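Local coordinates for protein putative phophotriesterase (Proteus mirabilis, PDB 3RHG) that binds two divalent metal ions, seen as zinc, and belongs to the phosphotriesterase family of amidohydrolases, probably acting as a hydrolase on ester bonds, at residues Asp70-Glu75 and Phe296-Trp301. Numbering follows the deposited sequence.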
# COMPACT_ATOMS: atom_id res chain seq x y z
N ASP A 70 -18.54 -11.29 2.34
CA ASP A 70 -19.96 -11.46 2.64
C ASP A 70 -20.75 -10.24 2.18
O ASP A 70 -20.16 -9.24 1.75
CB ASP A 70 -20.13 -11.67 4.15
CG ASP A 70 -21.41 -12.41 4.52
OD1 ASP A 70 -22.25 -12.74 3.65
OD2 ASP A 70 -21.57 -12.65 5.73
N LYS A 71 -22.07 -10.34 2.26
CA LYS A 71 -22.95 -9.21 1.91
C LYS A 71 -22.61 -7.93 2.69
O LYS A 71 -22.07 -7.98 3.81
CB LYS A 71 -24.43 -9.58 2.07
CG LYS A 71 -24.78 -10.22 3.38
CD LYS A 71 -26.17 -10.89 3.35
CE LYS A 71 -27.29 -9.88 3.35
NZ LYS A 71 -28.60 -10.53 3.74
N LYS A 72 -22.89 -6.79 2.07
CA LYS A 72 -22.51 -5.49 2.60
C LYS A 72 -23.71 -4.85 3.29
O LYS A 72 -24.71 -4.55 2.64
CB LYS A 72 -21.98 -4.59 1.47
CG LYS A 72 -20.92 -5.27 0.56
CD LYS A 72 -19.70 -5.69 1.38
CE LYS A 72 -18.62 -6.37 0.52
NZ LYS A 72 -19.14 -7.57 -0.19
N PRO A 73 -23.64 -4.65 4.62
CA PRO A 73 -24.79 -4.02 5.31
C PRO A 73 -25.04 -2.59 4.82
O PRO A 73 -24.09 -1.81 4.63
CB PRO A 73 -24.35 -4.00 6.78
CG PRO A 73 -23.32 -5.09 6.88
CD PRO A 73 -22.59 -5.06 5.56
N ILE A 74 -26.31 -2.24 4.62
CA ILE A 74 -26.65 -0.91 4.14
C ILE A 74 -26.08 0.23 5.01
O ILE A 74 -25.66 1.25 4.48
CB ILE A 74 -28.17 -0.72 3.88
CG1 ILE A 74 -28.41 0.60 3.13
CG2 ILE A 74 -28.94 -0.77 5.20
CD1 ILE A 74 -29.77 0.71 2.50
N GLU A 75 -26.07 0.06 6.34
CA GLU A 75 -25.52 1.08 7.25
C GLU A 75 -24.06 1.38 6.91
O GLU A 75 -23.61 2.53 6.93
CB GLU A 75 -25.61 0.60 8.71
CG GLU A 75 -26.79 -0.32 9.04
CD GLU A 75 -26.44 -1.80 8.93
OE1 GLU A 75 -27.01 -2.48 8.05
OE2 GLU A 75 -25.60 -2.30 9.72
N PHE A 296 -14.96 -3.53 -3.56
CA PHE A 296 -15.68 -4.78 -3.72
C PHE A 296 -15.45 -5.73 -2.56
O PHE A 296 -15.97 -6.85 -2.56
CB PHE A 296 -15.37 -5.46 -5.06
CG PHE A 296 -14.06 -6.24 -5.10
CD1 PHE A 296 -14.08 -7.64 -5.04
CD2 PHE A 296 -12.82 -5.59 -5.25
CE1 PHE A 296 -12.88 -8.39 -5.08
CE2 PHE A 296 -11.61 -6.32 -5.30
CZ PHE A 296 -11.64 -7.72 -5.24
N LEU A 297 -14.67 -5.26 -1.57
CA LEU A 297 -14.31 -6.00 -0.37
C LEU A 297 -14.46 -5.08 0.82
O LEU A 297 -14.25 -3.88 0.69
CB LEU A 297 -12.85 -6.47 -0.44
CG LEU A 297 -12.45 -7.46 -1.54
CD1 LEU A 297 -10.92 -7.53 -1.72
CD2 LEU A 297 -13.05 -8.89 -1.27
N LYS A 298 -14.82 -5.63 1.98
CA LYS A 298 -15.01 -4.77 3.14
C LYS A 298 -13.71 -4.07 3.53
O LYS A 298 -13.73 -2.99 4.10
CB LYS A 298 -15.60 -5.55 4.33
CG LYS A 298 -17.02 -6.06 4.10
CD LYS A 298 -17.64 -6.53 5.40
CE LYS A 298 -19.01 -7.15 5.16
NZ LYS A 298 -19.63 -7.61 6.44
N GLN A 299 -12.57 -4.71 3.24
CA GLN A 299 -11.29 -4.13 3.63
C GLN A 299 -11.01 -2.82 2.88
O GLN A 299 -10.16 -2.03 3.30
CB GLN A 299 -10.14 -5.10 3.36
CG GLN A 299 -9.76 -5.19 1.91
CD GLN A 299 -8.77 -6.31 1.68
OE1 GLN A 299 -9.15 -7.48 1.56
NE2 GLN A 299 -7.48 -5.97 1.64
N MET A 300 -11.74 -2.58 1.79
CA MET A 300 -11.51 -1.35 1.04
C MET A 300 -12.22 -0.13 1.62
O MET A 300 -11.91 1.02 1.26
CB MET A 300 -11.89 -1.53 -0.42
CG MET A 300 -11.08 -2.64 -1.08
SD MET A 300 -11.52 -2.97 -2.78
CE MET A 300 -11.08 -1.41 -3.60
N TRP A 301 -13.17 -0.36 2.52
CA TRP A 301 -13.87 0.76 3.15
C TRP A 301 -12.90 1.59 3.99
O TRP A 301 -12.04 1.04 4.68
CB TRP A 301 -14.95 0.21 4.07
CG TRP A 301 -16.10 -0.41 3.36
CD1 TRP A 301 -16.49 -0.21 2.05
CD2 TRP A 301 -17.07 -1.29 3.93
NE1 TRP A 301 -17.64 -0.93 1.79
CE2 TRP A 301 -18.00 -1.61 2.92
CE3 TRP A 301 -17.21 -1.87 5.20
CZ2 TRP A 301 -19.08 -2.47 3.15
CZ3 TRP A 301 -18.28 -2.70 5.43
CH2 TRP A 301 -19.21 -3.00 4.41
O HOH W 1 -21.95 -9.11 6.16
O HOH W 2 -16.81 -8.81 -0.90
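Lys72 folds and Lys298 stretches where the two lysines meet across the contact. Turns at chi2 (-60°) and chi4 (-58°) curl the Lys72 chain, whereas Lys298 runs extended beyond CG and carries its NZ on past, toward the carbonyl of Lys71. Their aliphatic parts cross obliquely, Lys72 CD lying 3.8 Å from Lys298 CG. The same CD approaches Trp301 CZ2 at 3.7 Å, oblique to the indole, while Lys72 CB sits in the indole plane at its edge. Pro73 CD also comes to that edge, 4.1 Å from Trp301 CH2, so the benzo end of the indole meets two consecutive residues of 70-75.

Lys72 NZ and Lys298 NZ end 6.6 Å apart, each with its own acceptors. Lys72 NZ donates to Asp70 O (2.8 Å), approaching 24° out of the carbonyl plane, and also bonds Asn28 O; the fold of its chain thus returns the charge to its own segment. A water that accepts from Lys72 NZ donates to Phe296 O at 2.7 Å, joining the segments where the direct separation is too long for a bond. A second water bridges Lys298 NZ (2.8 Å) to Lys71 O, and the main polar partner of Lys298 NZ is Asp67, in a salt bridge.

Phe296 belongs to the benzoic acid pocket, and its side chain is about 4 Å from that of the zinc ligand His25; the water bridge at its backbone O ties the residue's main chain, not its ring, to 70-75. In this parallel, eight-stranded phosphotriesterase barrel, residues 296-301 follow strand 289-291 on the way to helix 311-322, and they pack against the loop between helices 66-69 and 74-86, with Trp301 reaching Asp76 and Glu80 of the latter.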